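Local coordinates for neutral ceramidase (Pseudomonas aeruginosa, PDB 2ZWS), which hydrolyses the N-acyl linkage of ceramides to give sphingosine and free fatty acid, and also runs the reverse synthesis, at residues R160-S164 with A457-E461; L307-F313 with A473-L478; Q371-T375 with R452-Q458. Numbering follows the deposited sequence.

Contact 1 of 3, residues R160-S164 with A457-E461; sequences RSLLS and AQEYE
Beside the zinc site, a segment leading into a short helix and an irregular segment, running in opposite senses, are joined by a network of carboxylates, hydroxyls and one guanidinium. R160 and S161 precede L162, where the short helix begins; the other segment leaves helix 452-457 through Q458, with phi 54° and psi 44°. S164 CA lies 5.8 Å from A457 CA, and S161 CA 6.9 Å from E459 CA.

E459, the most heavily covered residue, reaches in with chi1 m and chi2 t and brings its carboxylate to the first turn of the helix. There E459 OE1 accepts bonds from S164 N (3.0 Å) and S164 OG (2.6 Å). S161 holds the N-cap position without a capping bond; instead, S161 OG donates to E461 OE1 at 2.7 Å. E461 folds its side chain (chi1 m, chi2 p) so that its second oxygen, OE2, forms a salt bridge with R160 NE at 2.8 Å, reinforced by a weak bond from R160 NH2 at 3.2 Å.

R160 leaves its backbone with chi1 p and is then fully extended, bringing its side chain to about 4 Å from the zinc ion (nearest atoms). Its NH2 also bonds the zinc ligand Y448, and its side chain lies about 3 Å from that of S250, the probable nucleophile. R160 is thus a second-shell residue of the zinc site, and E461 binds it from the next shell out.

Two waters complete the join: one links L163 N to E459 OE2, and another accepts from E459 N (3.0 Å) while donating to S164 OG (3.0 Å).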
ATOM      1  N   ARG A 160      -4.431  16.492   9.980  1.00 15.92           N
ATOM      2  CA  ARG A 160      -5.881  16.579   9.753  1.00 16.67           C
ATOM      3  C   ARG A 160      -6.693  16.549  11.043  1.00 17.58           C
ATOM      4  O   ARG A 160      -7.928  16.643  11.029  1.00 18.36           O
ATOM      5  CB  ARG A 160      -6.311  15.458   8.776  1.00 16.08           C
ATOM      6  CG  ARG A 160      -6.231  14.107   9.377  1.00 15.51           C
ATOM      7  CD  ARG A 160      -6.549  13.007   8.387  1.00 16.11           C
ATOM      8  NE  ARG A 160      -6.678  11.737   9.087  1.00 16.75           N
ATOM      9  CZ  ARG A 160      -6.941  10.574   8.481  1.00 16.07           C
ATOM     10  NH1 ARG A 160      -7.087  10.512   7.148  1.00 17.79           N
ATOM     11  NH2 ARG A 160      -7.068   9.479   9.210  1.00 15.75           N
ATOM     12  N   SER A 161      -5.997  16.381  12.158  1.00 17.75           N
ATOM     13  CA  SER A 161      -6.638  16.355  13.474  1.00 18.56           C
ATOM     14  C   SER A 161      -5.779  17.124  14.469  1.00 18.34           C
ATOM     15  O   SER A 161      -5.351  16.574  15.493  1.00 18.07           O
ATOM     16  CB  SER A 161      -6.836  14.908  13.921  1.00 18.64           C
ATOM     17  OG  SER A 161      -7.874  14.351  13.140  1.00 21.01           O
ATOM     18  N   LEU A 162      -5.537  18.397  14.151  1.00 18.66           N
ATOM     19  CA  LEU A 162      -4.597  19.214  14.912  1.00 19.67           C
ATOM     20  C   LEU A 162      -5.061  19.463  16.353  1.00 20.03           C
ATOM     21  O   LEU A 162      -4.238  19.544  17.267  1.00 21.25           O
ATOM     22  CB  LEU A 162      -4.296  20.522  14.179  1.00 20.44           C
ATOM     23  CG  LEU A 162      -3.049  21.276  14.673  1.00 22.35           C
ATOM     24  CD1 LEU A 162      -1.818  20.372  14.809  1.00 22.24           C
ATOM     25  CD2 LEU A 162      -2.738  22.439  13.753  1.00 24.77           C
ATOM     26  N   LEU A 163      -6.366  19.527  16.562  1.00 20.49           N
ATOM     27  CA  LEU A 163      -6.899  19.763  17.904  1.00 20.73           C
ATOM     28  C   LEU A 163      -6.429  18.672  18.875  1.00 20.69           C
ATOM     29  O   LEU A 163      -6.041  18.971  20.011  1.00 20.40           O
ATOM     30  CB  LEU A 163      -8.423  19.806  17.844  1.00 21.34           C
ATOM     31  CG  LEU A 163      -9.197  19.986  19.142  1.00 24.07           C
ATOM     32  CD1 LEU A 163     -10.470  20.699  18.778  1.00 26.85           C
ATOM     33  CD2 LEU A 163      -9.503  18.649  19.797  1.00 24.90           C
ATOM     34  N   SER A 164      -6.453  17.411  18.419  1.00 19.94           N
ATOM     35  CA  SER A 164      -6.048  16.276  19.248  1.00 19.92           C
ATOM     36  C   SER A 164      -4.538  16.258  19.437  1.00 19.61           C
ATOM     37  O   SER A 164      -4.042  15.966  20.523  1.00 19.87           O
ATOM     38  CB  SER A 164      -6.490  14.953  18.599  1.00 20.47           C
ATOM     39  OG  SER A 164      -7.894  14.836  18.562  1.00 23.67           O
ATOM     40  N   ALA A 457      -9.739  13.141  23.158  1.00 21.47           N
ATOM     41  CA  ALA A 457     -10.430  14.095  22.293  1.00 21.17           C
ATOM     42  C   ALA A 457     -11.449  13.434  21.370  1.00 21.45           C
ATOM     43  O   ALA A 457     -12.405  14.071  20.945  1.00 21.82           O
ATOM     44  CB  ALA A 457      -9.429  14.917  21.503  1.00 21.13           C
ATOM     45  N   GLN A 458     -11.218  12.163  21.040  1.00 21.66           N
ATOM     46  CA  GLN A 458     -12.134  11.381  20.184  1.00 21.42           C
ATOM     47  C   GLN A 458     -12.465  12.031  18.848  1.00 21.32           C
ATOM     48  O   GLN A 458     -13.615  12.029  18.413  1.00 21.57           O
ATOM     49  CB  GLN A 458     -13.412  10.946  20.938  1.00 21.23           C
ATOM     50  CG  GLN A 458     -13.180   9.861  21.971  1.00 20.67           C
ATOM     51  CD  GLN A 458     -12.856   8.512  21.349  1.00 22.03           C
ATOM     52  OE1 GLN A 458     -13.675   7.936  20.643  1.00 19.73           O
ATOM     53  NE2 GLN A 458     -11.677   7.995  21.645  1.00 20.58           N
ATOM     54  N   GLU A 459     -11.446  12.573  18.190  1.00 20.72           N
ATOM     55  CA  GLU A 459     -11.568  12.899  16.771  1.00 19.92           C
ATOM     56  C   GLU A 459     -11.477  11.552  16.032  1.00 19.68           C
ATOM     57  O   GLU A 459     -11.414  10.517  16.683  1.00 19.99           O
ATOM     58  CB  GLU A 459     -10.476  13.876  16.344  1.00 20.03           C
ATOM     59  CG  GLU A 459     -10.672  15.278  16.946  1.00 20.52           C
ATOM     60  CD  GLU A 459      -9.775  16.297  16.290  1.00 23.55           C
ATOM     61  OE1 GLU A 459      -8.541  16.265  16.536  1.00 23.04           O
ATOM     62  OE2 GLU A 459     -10.293  17.133  15.506  1.00 25.21           O
ATOM     63  N   TYR A 460     -11.462  11.562  14.702  1.00 19.06           N
ATOM     64  CA  TYR A 460     -11.642  10.335  13.926  1.00 18.91           C
ATOM     65  C   TYR A 460     -10.680   9.210  14.341  1.00 18.24           C
ATOM     66  O   TYR A 460     -11.099   8.076  14.574  1.00 18.30           O
ATOM     67  CB  TYR A 460     -11.527  10.659  12.441  1.00 19.38           C
ATOM     68  CG  TYR A 460     -11.567   9.429  11.565  1.00 20.59           C
ATOM     69  CD1 TYR A 460     -12.768   8.748  11.335  1.00 20.86           C
ATOM     70  CD2 TYR A 460     -10.396   8.945  10.977  1.00 20.54           C
ATOM     71  CE1 TYR A 460     -12.797   7.587  10.538  1.00 19.95           C
ATOM     72  CE2 TYR A 460     -10.419   7.811  10.163  1.00 19.91           C
ATOM     73  CZ  TYR A 460     -11.611   7.136   9.964  1.00 20.19           C
ATOM     74  OH  TYR A 460     -11.627   6.003   9.159  1.00 21.91           O
ATOM     75  N   GLU A 461      -9.402   9.541  14.474  1.00 17.50           N
ATOM     76  CA  GLU A 461      -8.383   8.563  14.843  1.00 16.31           C
ATOM     77  C   GLU A 461      -8.594   7.959  16.225  1.00 16.34           C
ATOM     78  O   GLU A 461      -8.336   6.763  16.450  1.00 16.03           O
ATOM     79  CB  GLU A 461      -6.991   9.174  14.732  1.00 16.70           C
ATOM     80  CG  GLU A 461      -6.635   9.672  13.315  1.00 16.55           C
ATOM     81  CD  GLU A 461      -7.229  11.036  12.978  1.00 19.45           C
ATOM     82  OE1 GLU A 461      -7.705  11.767  13.887  1.00 20.61           O
ATOM     83  OE2 GLU A 461      -7.250  11.383  11.787  1.00 21.89           O
TER
HETATM   84  O   HOH W   1     -10.743  17.028  12.813  1.00 46.70           O
HETATM   85  O   HOH W   2      -8.750  19.190  14.612  1.00 25.93           O
HETATM   86  O   HOH W   3      -8.599  11.950  18.659  1.00 23.44           O

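Contact 2 of 3, residues L307-F313 with A473-L478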
ATOM      1  N   LEU A 307      -4.661  -7.788  27.369  1.00 22.16           N
ATOM      2  CA  LEU A 307      -3.231  -7.596  27.482  1.00 21.97           C
ATOM      3  C   LEU A 307      -2.867  -6.663  28.635  1.00 21.89           C
ATOM      4  O   LEU A 307      -3.269  -5.503  28.633  1.00 22.39           O
ATOM      5  CB  LEU A 307      -2.662  -7.034  26.172  1.00 21.10           C
ATOM      6  CG  LEU A 307      -1.147  -6.836  26.107  1.00 21.70           C
ATOM      7  CD1 LEU A 307      -0.408  -8.163  26.172  1.00 22.88           C
ATOM      8  CD2 LEU A 307      -0.797  -6.093  24.808  1.00 20.32           C
ATOM      9  N   PRO A 308      -2.084  -7.160  29.609  1.00 22.50           N
ATOM     10  CA  PRO A 308      -1.660  -6.300  30.712  1.00 22.58           C
ATOM     11  C   PRO A 308      -0.623  -5.280  30.264  1.00 22.74           C
ATOM     12  O   PRO A 308       0.294  -5.607  29.501  1.00 23.17           O
ATOM     13  CB  PRO A 308      -1.011  -7.288  31.697  1.00 21.84           C
ATOM     14  CG  PRO A 308      -1.489  -8.638  31.279  1.00 23.68           C
ATOM     15  CD  PRO A 308      -1.565  -8.528  29.779  1.00 23.03           C
ATOM     16  N   ILE A 309      -0.773  -4.050  30.733  1.00 22.48           N
ATOM     17  CA  ILE A 309       0.186  -2.995  30.454  1.00 22.56           C
ATOM     18  C   ILE A 309       0.826  -2.513  31.747  1.00 23.06           C
ATOM     19  O   ILE A 309       0.125  -2.134  32.703  1.00 23.55           O
ATOM     20  CB  ILE A 309      -0.457  -1.790  29.731  1.00 22.72           C
ATOM     21  CG1 ILE A 309      -1.364  -2.283  28.599  1.00 23.18           C
ATOM     22  CG2 ILE A 309       0.642  -0.860  29.208  1.00 22.08           C
ATOM     23  CD1 ILE A 309      -2.351  -1.296  28.101  1.00 24.36           C
ATOM     24  N   ARG A 310       2.153  -2.509  31.766  1.00 23.10           N
ATOM     25  CA  ARG A 310       2.895  -2.131  32.975  1.00 23.55           C
ATOM     26  C   ARG A 310       2.785  -0.623  33.239  1.00 24.48           C
ATOM     27  O   ARG A 310       2.700   0.174  32.299  1.00 23.90           O
ATOM     28  CB  ARG A 310       4.358  -2.576  32.870  1.00 23.68           C
ATOM     29  CG  ARG A 310       4.514  -4.088  32.657  1.00 23.48           C
ATOM     30  CD  ARG A 310       5.927  -4.556  32.912  1.00 22.84           C
ATOM     31  NE  ARG A 310       6.915  -3.904  32.047  1.00 23.00           N
ATOM     32  CZ  ARG A 310       7.224  -4.301  30.812  1.00 22.72           C
ATOM     33  NH1 ARG A 310       6.612  -5.347  30.263  1.00 21.64           N
ATOM     34  NH2 ARG A 310       8.141  -3.642  30.132  1.00 24.35           N
ATOM     35  N   PRO A 311       2.760  -0.223  34.532  1.00 25.32           N
ATOM     36  CA  PRO A 311       2.609   1.199  34.870  1.00 26.14           C
ATOM     37  C   PRO A 311       3.607   2.172  34.235  1.00 26.28           C
ATOM     38  O   PRO A 311       3.251   3.333  34.028  1.00 27.09           O
ATOM     39  CB  PRO A 311       2.735   1.229  36.410  1.00 26.27           C
ATOM     40  CG  PRO A 311       3.194  -0.110  36.834  1.00 26.15           C
ATOM     41  CD  PRO A 311       2.806  -1.073  35.738  1.00 25.72           C
ATOM     42  N   GLU A 312       4.824   1.713  33.932  1.00 27.00           N
ATOM     43  CA  GLU A 312       5.817   2.570  33.276  0.60 28.25           C
ATOM     44  C   GLU A 312       5.328   3.173  31.951  1.00 27.07           C
ATOM     45  O   GLU A 312       5.854   4.196  31.505  1.00 27.32           O
ATOM     46  CB  GLU A 312       7.147   1.826  33.082  0.60 27.34           C
ATOM     47  CG  GLU A 312       7.017   0.420  32.517  0.60 29.57           C
ATOM     48  CD  GLU A 312       8.189  -0.490  32.857  0.60 22.48           C
ATOM     49  OE1 GLU A 312       9.348  -0.088  32.630  0.60 33.11           O
ATOM     50  OE2 GLU A 312       7.951  -1.619  33.342  0.60 29.57           O
ATOM     51  N   PHE A 313       4.316   2.559  31.339  1.00 26.74           N
ATOM     52  CA  PHE A 313       3.808   3.011  30.031  1.00 26.12           C
ATOM     53  C   PHE A 313       2.465   3.741  30.080  1.00 26.67           C
ATOM     54  O   PHE A 313       2.030   4.324  29.086  1.00 26.21           O
ATOM     55  CB  PHE A 313       3.729   1.815  29.070  1.00 24.94           C
ATOM     56  CG  PHE A 313       5.038   1.118  28.893  1.00 23.61           C
ATOM     57  CD1 PHE A 313       5.307  -0.077  29.567  1.00 22.91           C
ATOM     58  CD2 PHE A 313       6.018   1.659  28.065  1.00 22.53           C
ATOM     59  CE1 PHE A 313       6.543  -0.718  29.426  1.00 21.53           C
ATOM     60  CE2 PHE A 313       7.257   1.024  27.912  1.00 22.08           C
ATOM     61  CZ  PHE A 313       7.523  -0.169  28.592  1.00 21.65           C
ATOM     62  N   ALA A 473       0.065   2.800  24.621  1.00 15.61           N
ATOM     63  CA  ALA A 473       0.935   2.341  25.715  1.00 15.45           C
ATOM     64  C   ALA A 473       1.285   0.861  25.520  1.00 15.42           C
ATOM     65  O   ALA A 473       2.452   0.463  25.706  1.00 15.73           O
ATOM     66  CB  ALA A 473       0.231   2.560  27.058  1.00 16.38           C
ATOM     67  N   ALA A 474       0.297   0.074  25.097  1.00 15.23           N
ATOM     68  CA  ALA A 474       0.510  -1.369  24.813  1.00 14.97           C
ATOM     69  C   ALA A 474       1.550  -1.544  23.718  1.00 14.41           C
ATOM     70  O   ALA A 474       2.488  -2.352  23.864  1.00 14.74           O
ATOM     71  CB  ALA A 474      -0.789  -2.047  24.383  1.00 15.64           C
ATOM     72  N   TYR A 475       1.380  -0.813  22.610  1.00 13.27           N
ATOM     73  CA  TYR A 475       2.372  -0.929  21.523  1.00 12.50           C
ATOM     74  C   TYR A 475       3.755  -0.480  21.986  1.00 13.44           C
ATOM     75  O   TYR A 475       4.754  -1.081  21.623  1.00 13.16           O
ATOM     76  CB  TYR A 475       1.938  -0.127  20.314  1.00 13.16           C
ATOM     77  CG  TYR A 475       0.937  -0.812  19.428  1.00 12.67           C
ATOM     78  CD1 TYR A 475       1.321  -1.865  18.590  1.00 12.15           C
ATOM     79  CD2 TYR A 475      -0.395  -0.384  19.391  1.00 12.42           C
ATOM     80  CE1 TYR A 475       0.404  -2.480  17.752  1.00 13.47           C
ATOM     81  CE2 TYR A 475      -1.315  -0.968  18.545  1.00 13.04           C
ATOM     82  CZ  TYR A 475      -0.906  -2.029  17.715  1.00 14.17           C
ATOM     83  OH  TYR A 475      -1.787  -2.631  16.845  1.00 14.40           O
ATOM     84  N   GLN A 476       3.820   0.570  22.809  1.00 13.70           N
ATOM     85  CA  GLN A 476       5.119   1.033  23.257  1.00 14.42           C
ATOM     86  C   GLN A 476       5.796  -0.048  24.115  1.00 14.41           C
ATOM     87  O   GLN A 476       6.983  -0.347  23.917  1.00 15.31           O
ATOM     88  CB  GLN A 476       4.993   2.345  24.038  1.00 14.46           C
ATOM     89  CG  GLN A 476       6.310   3.041  24.295  1.00 16.54           C
ATOM     90  CD  GLN A 476       6.132   4.512  24.592  1.00 18.61           C
ATOM     91  OE1 GLN A 476       5.398   5.217  23.890  1.00 19.73           O
ATOM     92  NE2 GLN A 476       6.821   4.993  25.627  1.00 20.23           N
ATOM     93  N   GLN A 477       5.037  -0.653  25.016  1.00 15.01           N
ATOM     94  CA  GLN A 477       5.562  -1.745  25.844  1.00 14.41           C
ATOM     95  C   GLN A 477       6.062  -2.904  24.987  1.00 14.18           C
ATOM     96  O   GLN A 477       7.146  -3.431  25.225  1.00 14.72           O
ATOM     97  CB  GLN A 477       4.465  -2.271  26.746  1.00 15.78           C
ATOM     98  CG  GLN A 477       4.854  -3.500  27.541  1.00 17.32           C
ATOM     99  CD  GLN A 477       3.767  -3.881  28.494  1.00 20.19           C
ATOM    100  OE1 GLN A 477       3.081  -4.893  28.307  1.00 24.53           O
ATOM    101  NE2 GLN A 477       3.558  -3.047  29.493  1.00 19.69           N
ATOM    102  N   LEU A 478       5.250  -3.287  23.999  1.00 13.54           N
ATOM    103  CA  LEU A 478       5.588  -4.424  23.139  1.00 13.57           C
ATOM    104  C   LEU A 478       6.883  -4.183  22.361  1.00 13.71           C
ATOM    105  O   LEU A 478       7.756  -5.074  22.277  1.00 14.28           O
ATOM    106  CB  LEU A 478       4.430  -4.725  22.193  1.00 13.86           C
ATOM    107  CG  LEU A 478       3.164  -5.256  22.877  1.00 15.41           C
ATOM    108  CD1 LEU A 478       2.009  -5.318  21.894  1.00 14.49           C
ATOM    109  CD2 LEU A 478       3.373  -6.597  23.543  1.00 15.88           C
TER
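The segment 307-313 lies across one flank of helix 471-488, and the small residues of that helix make the hollows. A474 CB receives two branches, L307 CD2 and I309 CD1, each at 4.1 Å; L307 CD2 also meets L478 CD1 at 4.1 Å, so the leucine fills the dip between successive turns. One residue back along the helix, A473 CB fits between I309 CG2 and F313 CB, again 4.1 Å from each, and the absence of a larger side chain there lets F313 O approach this methyl carbon to 3.2 Å.

The main bump coming the other way is Q477. Its extended side chain (chi1 t, chi2 t) slots between F313, I309 and R310. The F313 ring lies flat against its root in a CH-pi contact, Q477 CA being 3.7 Å from the ring centroid and 11° off the normal, while the R310 guanidinium turns a face to Q477 CD. F313 ends a turn closed by F313 N to R310 O (3.0 Å). R310 is itself fixed by a salt bridge from NE to E312 OE2 (2.8 Å), with a second through NH2 to D481 further along the helix.

L478 also touches V302 and I395, and Y475 rests on L393. Helix 471-488 is therefore packed between the mixed sheet containing strands 295-303 and 392-400 and the two-stranded antiparallel sheet of 308-309 and 319-320.

Contact 3 of 3, residues Q371-T375 with R452-Q458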
ATOM      1  N   GLN A 371     -13.370   1.527  27.712  1.00 23.76           N
ATOM      2  CA  GLN A 371     -13.173   2.342  26.498  1.00 23.04           C
ATOM      3  C   GLN A 371     -13.113   3.862  26.761  1.00 22.65           C
ATOM      4  O   GLN A 371     -12.841   4.649  25.849  1.00 20.92           O
ATOM      5  CB  GLN A 371     -14.245   2.017  25.451  1.00 22.15           C
ATOM      6  CG  GLN A 371     -14.104   0.638  24.808  1.00 21.97           C
ATOM      7  CD  GLN A 371     -12.990   0.592  23.762  1.00 21.45           C
ATOM      8  OE1 GLN A 371     -12.455   1.632  23.370  1.00 20.34           O
ATOM      9  NE2 GLN A 371     -12.641  -0.623  23.306  1.00 21.27           N
ATOM     10  N   ALA A 372     -13.389   4.258  28.013  1.00 22.98           N
ATOM     11  CA  ALA A 372     -13.120   5.621  28.512  1.00 22.93           C
ATOM     12  C   ALA A 372     -13.928   6.662  27.748  1.00 22.63           C
ATOM     13  O   ALA A 372     -15.157   6.547  27.680  1.00 23.19           O
ATOM     14  CB  ALA A 372     -11.594   5.927  28.512  1.00 23.16           C
ATOM     15  N   GLU A 373     -13.284   7.649  27.141  1.00 22.54           N
ATOM     16  CA  GLU A 373     -14.051   8.728  26.509  1.00 23.81           C
ATOM     17  C   GLU A 373     -14.762   8.370  25.207  1.00 22.88           C
ATOM     18  O   GLU A 373     -15.535   9.153  24.671  1.00 23.13           O
ATOM     19  CB  GLU A 373     -13.286  10.058  26.428  1.00 24.80           C
ATOM     20  CG  GLU A 373     -11.812  10.020  26.215  1.00 28.20           C
ATOM     21  CD  GLU A 373     -11.003   9.502  27.403  1.00 29.38           C
ATOM     22  OE1 GLU A 373     -10.949  10.117  28.502  1.00 29.25           O
ATOM     23  OE2 GLU A 373     -10.385   8.459  27.204  1.00 29.68           O
ATOM     24  N   LYS A 374     -14.512   7.170  24.696  1.00 22.35           N
ATOM     25  CA  LYS A 374     -15.202   6.728  23.503  1.00 22.00           C
ATOM     26  C   LYS A 374     -16.704   6.532  23.729  1.00 22.53           C
ATOM     27  O   LYS A 374     -17.118   6.009  24.766  1.00 22.60           O
ATOM     28  CB  LYS A 374     -14.588   5.394  23.048  1.00 22.12           C
ATOM     29  CG  LYS A 374     -15.118   4.875  21.688  1.00 21.67           C
ATOM     30  CD  LYS A 374     -14.440   3.550  21.275  1.00 20.58           C
ATOM     31  CE  LYS A 374     -13.033   3.806  20.746  1.00 19.89           C
ATOM     32  NZ  LYS A 374     -12.299   2.503  20.708  1.00 17.67           N
ATOM     33  N   THR A 375     -17.508   6.976  22.759  1.00 22.62           N
ATOM     34  CA  THR A 375     -18.908   6.570  22.740  0.60 23.03           C
ATOM     35  C   THR A 375     -19.042   5.495  21.673  1.00 22.82           C
ATOM     36  O   THR A 375     -18.865   5.717  20.464  1.00 23.56           O
ATOM     37  CB  THR A 375     -19.921   7.727  22.600  0.60 23.16           C
ATOM     38  OG1 THR A 375     -19.930   8.236  21.269  0.60 24.40           O
ATOM     39  CG2 THR A 375     -19.592   8.847  23.582  0.60 22.29           C
ATOM     40  N   ARG A 452      -2.700   8.499  24.561  1.00 17.54           N
ATOM     41  CA  ARG A 452      -3.743   8.642  25.601  1.00 18.01           C
ATOM     42  C   ARG A 452      -4.470  10.001  25.523  1.00 18.01           C
ATOM     43  O   ARG A 452      -5.715  10.074  25.593  1.00 18.08           O
ATOM     44  CB  ARG A 452      -3.137   8.432  27.005  1.00 18.14           C
ATOM     45  CG  ARG A 452      -4.124   8.619  28.171  1.00 19.52           C
ATOM     46  CD  ARG A 452      -5.157   7.524  28.180  1.00 20.64           C
ATOM     47  NE  ARG A 452      -6.300   7.714  29.085  1.00 23.41           N
ATOM     48  CZ  ARG A 452      -7.457   8.267  28.730  1.00 23.90           C
ATOM     49  NH1 ARG A 452      -8.445   8.353  29.611  1.00 24.57           N
ATOM     50  NH2 ARG A 452      -7.635   8.739  27.499  1.00 24.49           N
ATOM     51  N   GLU A 453      -3.687  11.051  25.326  1.00 19.07           N
ATOM     52  CA  GLU A 453      -4.230  12.427  25.281  1.00 19.38           C
ATOM     53  C   GLU A 453      -5.067  12.651  24.021  1.00 19.58           C
ATOM     54  O   GLU A 453      -6.190  13.160  24.082  1.00 20.68           O
ATOM     55  CB  GLU A 453      -3.103  13.454  25.385  1.00 20.27           C
ATOM     56  CG  GLU A 453      -2.271  13.338  26.678  1.00 21.68           C
ATOM     57  CD  GLU A 453      -1.041  12.412  26.602  1.00 24.09           C
ATOM     58  OE1 GLU A 453      -0.947  11.499  25.729  1.00 21.38           O
ATOM     59  OE2 GLU A 453      -0.131  12.601  27.454  1.00 29.22           O
ATOM     60  N   GLU A 454      -4.550  12.218  22.871  1.00 18.52           N
ATOM     61  CA  GLU A 454      -5.333  12.288  21.643  1.00 18.34           C
ATOM     62  C   GLU A 454      -6.623  11.486  21.752  1.00 17.97           C
ATOM     63  O   GLU A 454      -7.674  11.921  21.273  1.00 18.86           O
ATOM     64  CB  GLU A 454      -4.526  11.748  20.459  1.00 18.37           C
ATOM     65  CG  GLU A 454      -3.414  12.664  20.006  1.00 18.86           C
ATOM     66  CD  GLU A 454      -2.326  11.943  19.250  1.00 18.76           C
ATOM     67  OE1 GLU A 454      -2.475  10.731  18.979  1.00 17.39           O
ATOM     68  OE2 GLU A 454      -1.310  12.589  18.936  1.00 19.17           O
ATOM     69  N   TYR A 455      -6.525  10.283  22.324  1.00 17.48           N
ATOM     70  CA  TYR A 455      -7.680   9.404  22.447  1.00 18.02           C
ATOM     71  C   TYR A 455      -8.818  10.123  23.138  1.00 19.20           C
ATOM     72  O   TYR A 455      -9.972  10.001  22.707  1.00 19.36           O
ATOM     73  CB  TYR A 455      -7.312   8.152  23.233  1.00 17.20           C
ATOM     74  CG  TYR A 455      -8.423   7.147  23.356  1.00 17.81           C
ATOM     75  CD1 TYR A 455      -8.524   6.079  22.449  1.00 18.10           C
ATOM     76  CD2 TYR A 455      -9.360   7.230  24.405  1.00 16.36           C
ATOM     77  CE1 TYR A 455      -9.531   5.136  22.559  1.00 19.13           C
ATOM     78  CE2 TYR A 455     -10.385   6.287  24.530  1.00 16.59           C
ATOM     79  CZ  TYR A 455     -10.451   5.229  23.593  1.00 17.49           C
ATOM     80  OH  TYR A 455     -11.440   4.288  23.697  1.00 18.52           O
ATOM     81  N   ALA A 456      -8.487  10.886  24.191  1.00 20.31           N
ATOM     82  CA  ALA A 456      -9.522  11.564  24.997  1.00 21.00           C
ATOM     83  C   ALA A 456     -10.354  12.543  24.175  1.00 21.30           C
ATOM     84  O   ALA A 456     -11.543  12.736  24.454  1.00 23.02           O
ATOM     85  CB  ALA A 456      -8.912  12.267  26.208  1.00 21.65           C
ATOM     86  N   ALA A 457      -9.739  13.141  23.158  1.00 21.47           N
ATOM     87  CA  ALA A 457     -10.430  14.095  22.293  1.00 21.17           C
ATOM     88  C   ALA A 457     -11.449  13.434  21.370  1.00 21.45           C
ATOM     89  O   ALA A 457     -12.405  14.071  20.945  1.00 21.82           O
ATOM     90  CB  ALA A 457      -9.429  14.917  21.503  1.00 21.13           C
ATOM     91  N   GLN A 458     -11.218  12.163  21.040  1.00 21.66           N
ATOM     92  CA  GLN A 458     -12.134  11.381  20.184  1.00 21.42           C
ATOM     93  C   GLN A 458     -12.465  12.031  18.848  1.00 21.32           C
ATOM     94  O   GLN A 458     -13.615  12.029  18.413  1.00 21.57           O
ATOM     95  CB  GLN A 458     -13.412  10.946  20.938  1.00 21.23           C
ATOM     96  CG  GLN A 458     -13.180   9.861  21.971  1.00 20.67           C
ATOM     97  CD  GLN A 458     -12.856   8.512  21.349  1.00 22.03           C
ATOM     98  OE1 GLN A 458     -13.675   7.936  20.643  1.00 19.73           O
ATOM     99  NE2 GLN A 458     -11.677   7.995  21.645  1.00 20.58           N
TER
HETATM  100  O   HOH W   4     -16.173   8.312  20.339  1.00 25.15           O
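A type II' beta turn, Q371 to K374, rests on the short helix 452-457 that follows the zinc ligand Y448. A372 takes the positive phi (63°) of the turn's second position, and K374 N closes it on Q371 O at 3.2 Å. Q371 O also accepts a bond from Y455 OH at 2.6 Å, so the tyrosine pins the turn from the helix side, with A372 CB 4.2 Å from Y455 CE2. E373, at the turn's third position, forms a salt bridge with R452, E373 OE2 lying 2.8 Å from R452 NH2; the R452 guanidinium also makes a cation-pi contact with W470. K374 NZ bonds Q371 OE1 (2.8 Å) as well as the carbonyls of T465 and A325. At the helix end, Q458 NE2 returns to Y455 O (2.8 Å), while Q458 OE1 takes a bond from a water (2.5 Å) that accepts from T375 N (3.1 Å). With little apolar contact across it, the interface depends on directional polar bonds and one ion pair.

Contacts 1 and 3 share A457 and Q458: the helix 452-457 carries the 371-375 turn, and the chain leaving it meets R160 and Y448 beside the zinc site. Their centres are 10 Å apart, and they touch where S164 O lies 3.4 Å from E454 CG. T465 connects them too, bonding E461 O through its hydroxyl and K374 NZ through its carbonyl. Contact 2 lies on the next helix, 17 Å from contact 3 and 22 Å from contact 1 between centres; W470 bridges toward it, meeting both R452 and I309. The side chain of Y455 in contact 3 is about 9 Å from that of Y448. Contact 2 lies away from the known sites, its R310 side chain about 10 Å from a bound palmitic acid.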